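Local coordinates for transcriptional regulator (PDB 3E7Q), which probably binds regulatory DNA as a TetR-family transcription factor, most likely a repressor, at residues Phe32-Ile40 and Asn52-Val62; Arg89-Phe100 and Arg187-Asp198. One frame throughout, in Å; residues are numbered along the deposited sequence.

The two contacts lie on opposite sides of the chain's centre, with their own centres about 38 Å apart, and they share no helix. Interaction 1 belongs to the N-terminal TetR-type DNA-binding region, where turns and short helix ends meet the start of helix 58-82; interaction 2 joins two longer helices, 88-99 and 186-204, in the C-terminal region. Interaction 2 has the more buried centre, with 7 of 13 touching residues buried against 4 of 11. In interaction 1 a single lysine is held by a backbone carbonyl and an aromatic face, next to a small aliphatic cluster. Interaction 2 instead packs phenylalanines in its interior and sets arginine–carboxylate pairs along its margin, one of them extended by the second subunit.

Interaction 1 (Phe32-Ile40 and Asn52-Val62); sequences FQGASVRKI and NHHYDGKDALV
K58 lays its side chain across the face of the F32 ring and ends on the backbone of 32-40. Its NZ donates to A35 O at 2.9 Å, coming from above the carbonyl plane and not along a lone pair. A second bond, to F32 O, is less certain because that oxygen is modelled too close to the lysine. The ammonium also makes a cation-pi contact, with NZ 4.3 Å from the centroid of the F32 ring and only 6° off its normal, while CE adds a CH-pi contact. With CG anti to the backbone N (chi1 173°) and a bend at chi2, the K58 chain passes over the ring to A35 O. A long, flexible lysine suits this place: its methylenes cover the ring and its ammonium serves the A35 carbonyl. At the ring edge lie V62 CG2 and D59 OD1, the latter 3.6 Å from F32 CZ.

Within 32-40, K39 NZ donates to G34 O, and S36 OG caps K39 N; Q33 NE2 donates to K28 O of the second subunit. V37 CG1 packs on the K58 backbone and L61, and I40 CD1 meets L61 CD1 at 3.7 Å. These apolar contacts join the predicted helix-turn-helix to helix 58-82, while the K58 cation ties that helix's first turn to residues just before the motif.

Interaction 2 (Arg89-Phe100 and Arg187-Asp198); sequences RPRLSAFFEASF and RQGVQICEAWVD
F96 packs as a knob into the hole formed by V190, C193, E194 and V197, where helices 89-99 and 187-198 run nearly antiparallel at 149° with axes 9.1 Å apart. C193 CB sits over the centre of the F96 ring, 3.5 Å from the centroid, in a CH-pi contact, and its SG makes a sulfur-aromatic contact with the same face. V197 CG2 and E194 OE2 lie at the ring edge. F100 lays a face on the backbone of G189 and V190, with G189 CA 3.9 Å from its centroid; having no side chain, glycine lets the ring come this close. L92 CD1 adds to the apolar packing on V197.

Charged pairs flank this interior. R89, bent at chi2 and chi3, curls so that V197 CG1 lies over the centre of its guanidinium, while carboxylates meet its edge. NH1 and NH2 both grip D198 OD1, NH1 at 2.8 Å, and R89 NH2 also reaches E194 OE1 at 3.0 Å. Farther along, R187 grips E97 end-on, one nitrogen to each oxygen, with R187 NH1 2.7 Å from E97 OE2 and the two planes nearly coplanar. Arginine fits both sites because its flat group can serve several acceptors at once.

A water joins the polar side: it accepts from R89 NE and donates to S93 OG and E194 OE1. S93 OG also lies 2.9 Å from E194 OE2; the short serine side chain can reach carboxylate and water without filling the interface.

Beyond the pair, E201 also bridges to R89 NH1, and D198 OD2 is paired with R207 of the second subunit. The whole is an antiparallel helix pair of the all-helical C-terminal region of a TetR-family regulator, with one polar margin reaching the dimer partner.

Interaction 1 (Phe32-Ile40 and Asn52-Val62)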
loop_
_atom_site.group_PDB
_atom_site.type_symbol
_atom_site.label_atom_id
_atom_site.label_comp_id
_atom_site.label_asym_id
_atom_site.label_seq_id
_atom_site.Cartn_x
_atom_site.Cartn_y
_atom_site.Cartn_z
ATOM N N PHE B 32 -6.658 -14.261 -0.508
ATOM C CA PHE B 32 -7.343 -14.587 0.741
ATOM C C PHE B 32 -8.703 -15.147 0.497
ATOM O O PHE B 32 -9.072 -16.135 1.122
ATOM C CB PHE B 32 -7.485 -13.394 1.666
ATOM C CG PHE B 32 -8.338 -13.680 2.891
ATOM C CD1 PHE B 32 -7.821 -14.358 3.968
ATOM C CD2 PHE B 32 -9.683 -13.277 2.943
ATOM C CE1 PHE B 32 -8.607 -14.620 5.096
ATOM C CE2 PHE B 32 -10.477 -13.570 4.056
ATOM C CZ PHE B 32 -9.931 -14.212 5.141
ATOM N N GLN B 33 -9.460 -14.506 -0.389
ATOM C CA GLN B 33 -10.842 -14.966 -0.650
ATOM C C GLN B 33 -10.835 -16.406 -1.193
ATOM O O GLN B 33 -11.713 -17.220 -0.866
ATOM C CB GLN B 33 -11.591 -14.037 -1.634
ATOM C CG GLN B 33 -11.651 -12.572 -1.248
ATOM C CD GLN B 33 -10.492 -11.754 -1.872
ATOM O OE1 GLN B 33 -9.360 -12.267 -2.002
ATOM N NE2 GLN B 33 -10.767 -10.486 -2.240
ATOM N N GLY B 34 -9.853 -16.722 -2.035
ATOM C CA GLY B 34 -9.797 -18.060 -2.615
ATOM C C GLY B 34 -9.118 -19.149 -1.790
ATOM O O GLY B 34 -9.276 -20.323 -2.098
ATOM N N ALA B 35 -8.327 -18.762 -0.779
ATOM C CA ALA B 35 -7.638 -19.735 0.087
ATOM C C ALA B 35 -8.655 -20.511 0.907
ATOM O O ALA B 35 -9.745 -20.020 1.133
ATOM C CB ALA B 35 -6.598 -19.029 1.021
ATOM N N SER B 36 -8.313 -21.737 1.317
ATOM C CA SER B 36 -9.117 -22.492 2.266
ATOM C C SER B 36 -8.158 -23.404 2.963
ATOM O O SER B 36 -7.052 -23.541 2.500
ATOM C CB SER B 36 -10.156 -23.324 1.522
ATOM O OG SER B 36 -9.519 -24.176 0.579
ATOM N N VAL B 37 -8.573 -24.039 4.051
ATOM C CA VAL B 37 -7.706 -24.952 4.768
ATOM C C VAL B 37 -7.266 -26.137 3.884
ATOM O O VAL B 37 -6.121 -26.597 4.010
ATOM C CB VAL B 37 -8.351 -25.501 6.073
ATOM C CG1 VAL B 37 -8.850 -24.374 6.962
ATOM C CG2 VAL B 37 -9.468 -26.386 5.758
ATOM N N ARG B 38 -8.171 -26.623 3.015
ATOM C CA ARG B 38 -7.848 -27.629 1.996
ATOM C C ARG B 38 -6.725 -27.144 1.052
ATOM O O ARG B 38 -5.712 -27.818 0.898
ATOM C CB ARG B 38 -9.120 -28.076 1.192
ATOM C CG ARG B 38 -10.068 -29.143 1.907
ATOM C CD ARG B 38 -10.883 -30.144 0.988
ATOM N NE ARG B 38 -10.461 -31.553 1.249
ATOM C CZ ARG B 38 -9.768 -32.347 0.414
ATOM N NH1 ARG B 38 -9.456 -31.943 -0.817
ATOM N NH2 ARG B 38 -9.397 -33.578 0.798
ATOM N N LYS B 39 -6.882 -25.970 0.451
ATOM C CA LYS B 39 -5.834 -25.407 -0.391
ATOM C C LYS B 39 -4.506 -25.074 0.343
ATOM O O LYS B 39 -3.432 -25.015 -0.303
ATOM C CB LYS B 39 -6.350 -24.190 -1.151
ATOM C CG LYS B 39 -7.397 -24.517 -2.207
ATOM C CD LYS B 39 -7.991 -23.212 -2.756
ATOM C CE LYS B 39 -8.755 -23.411 -4.079
ATOM N NZ LYS B 39 -9.429 -22.132 -4.566
ATOM N N ILE B 40 -4.581 -24.891 1.674
ATOM C CA ILE B 40 -3.404 -24.672 2.525
ATOM C C ILE B 40 -2.656 -25.990 2.665
ATOM O O ILE B 40 -1.441 -26.057 2.460
ATOM C CB ILE B 40 -3.785 -24.067 3.943
ATOM C CG1 ILE B 40 -4.151 -22.576 3.807
ATOM C CG2 ILE B 40 -2.644 -24.199 4.937
ATOM C CD1 ILE B 40 -4.930 -22.004 4.974
ATOM N N ASN B 52 -7.637 -29.623 9.592
ATOM C CA ASN B 52 -8.943 -29.405 10.243
ATOM C C ASN B 52 -8.820 -29.755 11.732
ATOM O O ASN B 52 -8.844 -28.850 12.605
ATOM C CB ASN B 52 -10.045 -30.287 9.620
ATOM C CG ASN B 52 -10.709 -29.671 8.370
ATOM O OD1 ASN B 52 -10.510 -28.503 8.020
ATOM N ND2 ASN B 52 -11.527 -30.482 7.704
ATOM N N HIS B 53 -8.651 -31.065 11.989
ATOM C CA HIS B 53 -8.392 -31.640 13.313
ATOM C C HIS B 53 -7.507 -30.793 14.233
ATOM O O HIS B 53 -7.838 -30.599 15.408
ATOM C CB HIS B 53 -7.741 -33.021 13.160
ATOM C CG HIS B 53 -6.790 -33.368 14.270
ATOM N ND1 HIS B 53 -5.455 -33.013 14.248
ATOM C CD2 HIS B 53 -6.987 -34.017 15.443
ATOM C CE1 HIS B 53 -4.872 -33.432 15.356
ATOM N NE2 HIS B 53 -5.779 -34.044 16.097
ATOM N N HIS B 54 -6.377 -30.311 13.720
ATOM C CA HIS B 54 -5.431 -29.593 14.564
ATOM C C HIS B 54 -5.601 -28.076 14.563
ATOM O O HIS B 54 -4.931 -27.399 15.370
ATOM C CB HIS B 54 -3.979 -29.958 14.221
ATOM C CG HIS B 54 -3.081 -29.986 15.425
ATOM N ND1 HIS B 54 -2.847 -31.137 16.153
ATOM C CD2 HIS B 54 -2.408 -28.993 16.062
ATOM C CE1 HIS B 54 -2.053 -30.855 17.172
ATOM N NE2 HIS B 54 -1.771 -29.563 17.141
ATOM N N TYR B 55 -6.486 -27.540 13.699
ATOM C CA TYR B 55 -6.674 -26.074 13.620
ATOM C C TYR B 55 -8.123 -25.538 13.414
ATOM O O TYR B 55 -8.989 -26.238 12.838
ATOM C CB TYR B 55 -5.706 -25.465 12.595
ATOM C CG TYR B 55 -5.013 -24.248 13.162
ATOM C CD1 TYR B 55 -3.776 -24.356 13.807
ATOM C CD2 TYR B 55 -5.616 -22.998 13.110
ATOM C CE1 TYR B 55 -3.153 -23.232 14.352
ATOM C CE2 TYR B 55 -5.005 -21.887 13.650
ATOM C CZ TYR B 55 -3.782 -22.003 14.266
ATOM O OH TYR B 55 -3.198 -20.865 14.790
ATOM N N ASP B 56 -8.363 -24.300 13.899
ATOM C CA ASP B 56 -9.728 -23.749 14.040
ATOM C C ASP B 56 -10.373 -23.491 12.669
ATOM O O ASP B 56 -11.519 -23.941 12.386
ATOM C CB ASP B 56 -9.730 -22.488 14.939
ATOM C CG ASP B 56 -11.045 -21.679 14.866
ATOM O OD1 ASP B 56 -11.967 -22.037 14.105
ATOM O OD2 ASP B 56 -11.153 -20.653 15.583
ATOM N N GLY B 57 -9.640 -22.789 11.819
ATOM C CA GLY B 57 -10.089 -22.538 10.462
ATOM C C GLY B 57 -9.105 -21.664 9.713
ATOM O O GLY B 57 -7.975 -21.420 10.179
ATOM N N LYS B 58 -9.551 -21.212 8.553
ATOM C CA LYS B 58 -8.758 -20.409 7.686
ATOM C C LYS B 58 -8.403 -19.079 8.381
ATOM O O LYS B 58 -7.244 -18.752 8.517
ATOM C CB LYS B 58 -9.517 -20.165 6.391
ATOM C CG LYS B 58 -8.860 -19.189 5.417
ATOM C CD LYS B 58 -9.977 -18.499 4.687
ATOM C CE LYS B 58 -9.540 -17.742 3.487
ATOM N NZ LYS B 58 -10.703 -17.692 2.579
ATOM N N ASP B 59 -9.384 -18.343 8.865
ATOM C CA ASP B 59 -9.082 -17.057 9.502
ATOM C C ASP B 59 -7.911 -17.172 10.490
ATOM O O ASP B 59 -7.018 -16.367 10.468
ATOM C CB ASP B 59 -10.324 -16.456 10.176
ATOM C CG ASP B 59 -11.414 -16.122 9.201
ATOM O OD1 ASP B 59 -11.180 -16.156 7.938
ATOM O OD2 ASP B 59 -12.546 -15.822 9.703
ATOM N N ALA B 60 -7.948 -18.194 11.337
ATOM C CA ALA B 60 -6.944 -18.434 12.343
ATOM C C ALA B 60 -5.559 -18.789 11.769
ATOM O O ALA B 60 -4.543 -18.422 12.331
ATOM C CB ALA B 60 -7.403 -19.525 13.221
ATOM N N LEU B 61 -5.521 -19.512 10.654
ATOM C CA LEU B 61 -4.257 -19.823 9.982
ATOM C C LEU B 61 -3.665 -18.573 9.368
ATOM O O LEU B 61 -2.469 -18.374 9.406
ATOM C CB LEU B 61 -4.439 -20.924 8.908
ATOM C CG LEU B 61 -4.606 -22.327 9.471
ATOM C CD1 LEU B 61 -5.243 -23.310 8.434
ATOM C CD2 LEU B 61 -3.260 -22.855 10.003
ATOM N N VAL B 62 -4.503 -17.722 8.816
ATOM C CA VAL B 62 -4.020 -16.489 8.151
ATOM C C VAL B 62 -3.512 -15.476 9.208
ATOM O O VAL B 62 -2.398 -14.949 9.050
ATOM C CB VAL B 62 -5.086 -15.889 7.215
ATOM C CG1 VAL B 62 -4.714 -14.507 6.771
ATOM C CG2 VAL B 62 -5.348 -16.812 5.975
#

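Interaction 2 (Arg89-Phe100 and Arg187-Asp198)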
loop_
_atom_site.group_PDB
_atom_site.type_symbol
_atom_site.label_atom_id
_atom_site.label_comp_id
_atom_site.label_asym_id
_atom_site.label_seq_id
_atom_site.Cartn_x
_atom_site.Cartn_y
_atom_site.Cartn_z
ATOM N N ARG B 89 19.780 9.964 14.976
ATOM C CA ARG B 89 19.960 9.896 13.513
ATOM C C ARG B 89 20.669 8.614 13.085
ATOM O O ARG B 89 20.245 7.973 12.122
ATOM C CB ARG B 89 20.627 11.169 12.939
ATOM C CG ARG B 89 19.678 12.342 13.030
ATOM C CD ARG B 89 19.483 13.229 11.817
ATOM N NE ARG B 89 19.277 12.584 10.496
ATOM C CZ ARG B 89 19.051 13.277 9.381
ATOM N NH1 ARG B 89 18.912 14.576 9.446
ATOM N NH2 ARG B 89 18.924 12.680 8.222
ATOM N N PRO B 90 21.718 8.194 13.816
ATOM C CA PRO B 90 22.315 6.905 13.461
ATOM C C PRO B 90 21.343 5.689 13.584
ATOM O O PRO B 90 21.362 4.826 12.715
ATOM C CB PRO B 90 23.513 6.795 14.399
ATOM C CG PRO B 90 23.842 8.179 14.780
ATOM C CD PRO B 90 22.462 8.835 14.896
ATOM N N ARG B 91 20.498 5.689 14.622
ATOM C CA ARG B 91 19.413 4.711 14.824
ATOM C C ARG B 91 18.337 4.767 13.718
ATOM O O ARG B 91 17.918 3.725 13.202
ATOM C CB ARG B 91 18.727 4.912 16.185
ATOM C CG ARG B 91 19.591 4.744 17.405
ATOM C CD ARG B 91 18.804 4.801 18.719
ATOM N NE ARG B 91 19.491 3.973 19.707
ATOM C CZ ARG B 91 19.430 4.138 21.042
ATOM N NH1 ARG B 91 18.661 5.086 21.593
ATOM N NH2 ARG B 91 20.151 3.349 21.860
ATOM N N LEU B 92 17.901 5.971 13.344
ATOM C CA LEU B 92 16.993 6.116 12.197
ATOM C C LEU B 92 17.645 5.611 10.871
ATOM O O LEU B 92 16.989 4.926 10.104
ATOM C CB LEU B 92 16.479 7.563 11.999
ATOM C CG LEU B 92 15.420 8.108 12.962
ATOM C CD1 LEU B 92 15.332 9.567 12.816
ATOM C CD2 LEU B 92 14.036 7.422 12.813
ATOM N N SER B 93 18.895 5.982 10.617
ATOM C CA SER B 93 19.635 5.502 9.432
ATOM C C SER B 93 19.788 4.027 9.378
ATOM O O SER B 93 19.710 3.461 8.313
ATOM C CB SER B 93 21.030 6.121 9.358
ATOM O OG SER B 93 20.852 7.499 9.424
ATOM N N ALA B 94 20.017 3.401 10.518
ATOM C CA ALA B 94 20.093 1.958 10.567
ATOM C C ALA B 94 18.707 1.373 10.254
ATOM O O ALA B 94 18.623 0.479 9.454
ATOM C CB ALA B 94 20.629 1.478 11.918
ATOM N N PHE B 95 17.637 1.891 10.864
ATOM C CA PHE B 95 16.254 1.551 10.501
ATOM C C PHE B 95 15.994 1.635 8.997
ATOM O O PHE B 95 15.484 0.706 8.443
ATOM C CB PHE B 95 15.269 2.451 11.223
ATOM C CG PHE B 95 13.844 1.984 11.200
ATOM C CD1 PHE B 95 13.285 1.313 12.309
ATOM C CD2 PHE B 95 12.980 2.324 10.125
ATOM C CE1 PHE B 95 11.918 0.904 12.292
ATOM C CE2 PHE B 95 11.665 1.911 10.114
ATOM C CZ PHE B 95 11.139 1.191 11.191
ATOM N N PHE B 96 16.365 2.743 8.360
ATOM C CA PHE B 96 16.185 2.931 6.904
ATOM C C PHE B 96 16.956 1.895 6.101
ATOM O O PHE B 96 16.389 1.260 5.211
ATOM C CB PHE B 96 16.610 4.360 6.477
ATOM C CG PHE B 96 15.839 5.476 7.221
ATOM C CD1 PHE B 96 14.499 5.288 7.623
ATOM C CD2 PHE B 96 16.451 6.697 7.488
ATOM C CE1 PHE B 96 13.844 6.256 8.324
ATOM C CE2 PHE B 96 15.782 7.693 8.172
ATOM C CZ PHE B 96 14.475 7.490 8.578
ATOM N N GLU B 97 18.230 1.716 6.426
ATOM C CA GLU B 97 19.041 0.649 5.813
ATOM C C GLU B 97 18.416 -0.737 5.946
ATOM O O GLU B 97 18.285 -1.447 4.947
ATOM C CB GLU B 97 20.458 0.635 6.388
ATOM C CG GLU B 97 21.270 1.867 6.004
ATOM C CD GLU B 97 21.762 1.871 4.550
ATOM O OE1 GLU B 97 21.684 0.810 3.849
ATOM O OE2 GLU B 97 22.244 2.963 4.127
ATOM N N ALA B 98 18.004 -1.116 7.157
ATOM C CA ALA B 98 17.295 -2.402 7.300
ATOM C C ALA B 98 16.042 -2.459 6.421
ATOM O O ALA B 98 15.756 -3.502 5.775
ATOM C CB ALA B 98 16.966 -2.727 8.727
ATOM N N SER B 99 15.330 -1.336 6.360
ATOM C CA SER B 99 14.059 -1.242 5.605
ATOM C C SER B 99 14.183 -1.485 4.103
ATOM O O SER B 99 13.236 -1.934 3.486
ATOM C CB SER B 99 13.417 0.144 5.780
ATOM O OG SER B 99 12.913 0.349 7.092
ATOM N N PHE B 100 15.333 -1.169 3.526
ATOM C CA PHE B 100 15.559 -1.257 2.095
ATOM C C PHE B 100 16.629 -2.317 1.760
ATOM O O PHE B 100 17.093 -2.418 0.636
ATOM C CB PHE B 100 15.915 0.139 1.551
ATOM C CG PHE B 100 14.731 1.080 1.536
ATOM C CD1 PHE B 100 13.849 1.068 0.502
ATOM C CD2 PHE B 100 14.492 1.975 2.595
ATOM C CE1 PHE B 100 12.712 1.930 0.517
ATOM C CE2 PHE B 100 13.397 2.798 2.604
ATOM C CZ PHE B 100 12.528 2.781 1.564
ATOM N N ARG B 187 19.015 2.413 -2.495
ATOM C CA ARG B 187 19.802 3.565 -2.002
ATOM C C ARG B 187 18.970 4.864 -1.997
ATOM O O ARG B 187 18.947 5.604 -1.042
ATOM C CB ARG B 187 21.074 3.723 -2.836
ATOM C CG ARG B 187 21.956 4.952 -2.470
ATOM C CD ARG B 187 22.359 5.026 -0.968
ATOM N NE ARG B 187 22.571 3.680 -0.419
ATOM C CZ ARG B 187 22.498 3.344 0.868
ATOM N NH1 ARG B 187 22.271 4.244 1.795
ATOM N NH2 ARG B 187 22.692 2.079 1.218
ATOM N N GLN B 188 18.276 5.105 -3.100
ATOM C CA GLN B 188 17.370 6.209 -3.188
ATOM C C GLN B 188 16.258 6.225 -2.133
ATOM O O GLN B 188 15.885 7.266 -1.692
ATOM C CB GLN B 188 16.784 6.279 -4.593
ATOM C CG GLN B 188 17.802 6.856 -5.578
ATOM C CD GLN B 188 17.260 6.921 -6.992
ATOM O OE1 GLN B 188 16.493 6.056 -7.400
ATOM N NE2 GLN B 188 17.646 7.946 -7.744
ATOM N N GLY B 189 15.746 5.067 -1.734
ATOM C CA GLY B 189 14.720 4.974 -0.693
ATOM C C GLY B 189 15.254 5.451 0.648
ATOM O O GLY B 189 14.603 6.270 1.338
ATOM N N VAL B 190 16.449 4.975 0.995
ATOM C CA VAL B 190 17.197 5.516 2.167
ATOM C C VAL B 190 17.351 7.040 2.041
ATOM O O VAL B 190 16.973 7.790 2.946
ATOM C CB VAL B 190 18.579 4.843 2.374
ATOM C CG1 VAL B 190 19.228 5.357 3.655
ATOM C CG2 VAL B 190 18.424 3.322 2.402
ATOM N N GLN B 191 17.844 7.485 0.899
ATOM C CA GLN B 191 18.024 8.906 0.631
ATOM C C GLN B 191 16.750 9.706 0.842
ATOM O O GLN B 191 16.778 10.779 1.435
ATOM C CB GLN B 191 18.561 9.108 -0.810
ATOM C CG GLN B 191 18.694 10.565 -1.246
ATOM C CD GLN B 191 19.036 10.746 -2.727
ATOM O OE1 GLN B 191 19.231 9.797 -3.466
ATOM N NE2 GLN B 191 19.120 11.994 -3.146
ATOM N N ILE B 192 15.632 9.212 0.327
ATOM C CA ILE B 192 14.319 9.867 0.542
ATOM C C ILE B 192 13.971 9.957 2.039
ATOM O O ILE B 192 13.452 10.988 2.544
ATOM C CB ILE B 192 13.218 9.132 -0.270
ATOM C CG1 ILE B 192 13.397 9.420 -1.781
ATOM C CG2 ILE B 192 11.813 9.483 0.227
ATOM C CD1 ILE B 192 12.459 8.555 -2.719
ATOM N N CYS B 193 14.312 8.908 2.777
ATOM C CA CYS B 193 13.986 8.878 4.202
ATOM C C CYS B 193 14.848 9.784 5.005
ATOM O O CYS B 193 14.342 10.490 5.872
ATOM C CB CYS B 193 14.040 7.464 4.756
ATOM S SG CYS B 193 12.737 6.422 4.052
ATOM N N GLU B 194 16.138 9.808 4.714
ATOM C CA GLU B 194 17.020 10.774 5.331
ATOM C C GLU B 194 16.576 12.177 5.013
ATOM O O GLU B 194 16.729 13.061 5.849
ATOM C CB GLU B 194 18.472 10.642 4.850
ATOM C CG GLU B 194 19.150 9.341 5.080
ATOM C CD GLU B 194 19.368 8.976 6.532
ATOM O OE1 GLU B 194 19.085 9.766 7.450
ATOM O OE2 GLU B 194 19.865 7.850 6.771
ATOM N N ALA B 195 16.105 12.401 3.784
ATOM C CA ALA B 195 15.679 13.749 3.369
ATOM C C ALA B 195 14.470 14.240 4.157
ATOM O O ALA B 195 14.316 15.451 4.433
ATOM C CB ALA B 195 15.431 13.812 1.875
ATOM N N TRP B 196 13.592 13.299 4.504
ATOM C CA TRP B 196 12.466 13.588 5.358
ATOM C C TRP B 196 12.875 14.052 6.777
ATOM O O TRP B 196 12.315 14.987 7.340
ATOM C CB TRP B 196 11.642 12.300 5.505
ATOM C CG TRP B 196 10.427 12.459 6.303
ATOM C CD1 TRP B 196 9.225 12.789 5.817
ATOM C CD2 TRP B 196 10.247 12.271 7.741
ATOM N NE1 TRP B 196 8.302 12.822 6.828
ATOM C CE2 TRP B 196 8.897 12.535 8.018
ATOM C CE3 TRP B 196 11.086 11.929 8.794
ATOM C CZ2 TRP B 196 8.353 12.483 9.305
ATOM C CZ3 TRP B 196 10.548 11.868 10.081
ATOM C CH2 TRP B 196 9.180 12.127 10.318
ATOM N N VAL B 197 13.773 13.292 7.377
ATOM C CA VAL B 197 14.355 13.669 8.681
ATOM C C VAL B 197 15.032 15.009 8.611
ATOM O O VAL B 197 14.863 15.811 9.524
ATOM C CB VAL B 197 15.353 12.594 9.249
ATOM C CG1 VAL B 197 15.755 12.917 10.646
ATOM C CG2 VAL B 197 14.714 11.175 9.183
ATOM N N ASP B 198 15.784 15.246 7.523
ATOM C CA ASP B 198 16.419 16.548 7.292
ATOM C C ASP B 198 15.376 17.646 7.341
ATOM O O ASP B 198 15.584 18.685 7.960
ATOM C CB ASP B 198 17.085 16.664 5.908
ATOM C CG ASP B 198 18.351 15.842 5.753
ATOM O OD1 ASP B 198 18.889 15.274 6.715
ATOM O OD2 ASP B 198 18.819 15.777 4.603
HETATM O O HOH W 1 19.182 9.617 10.103
#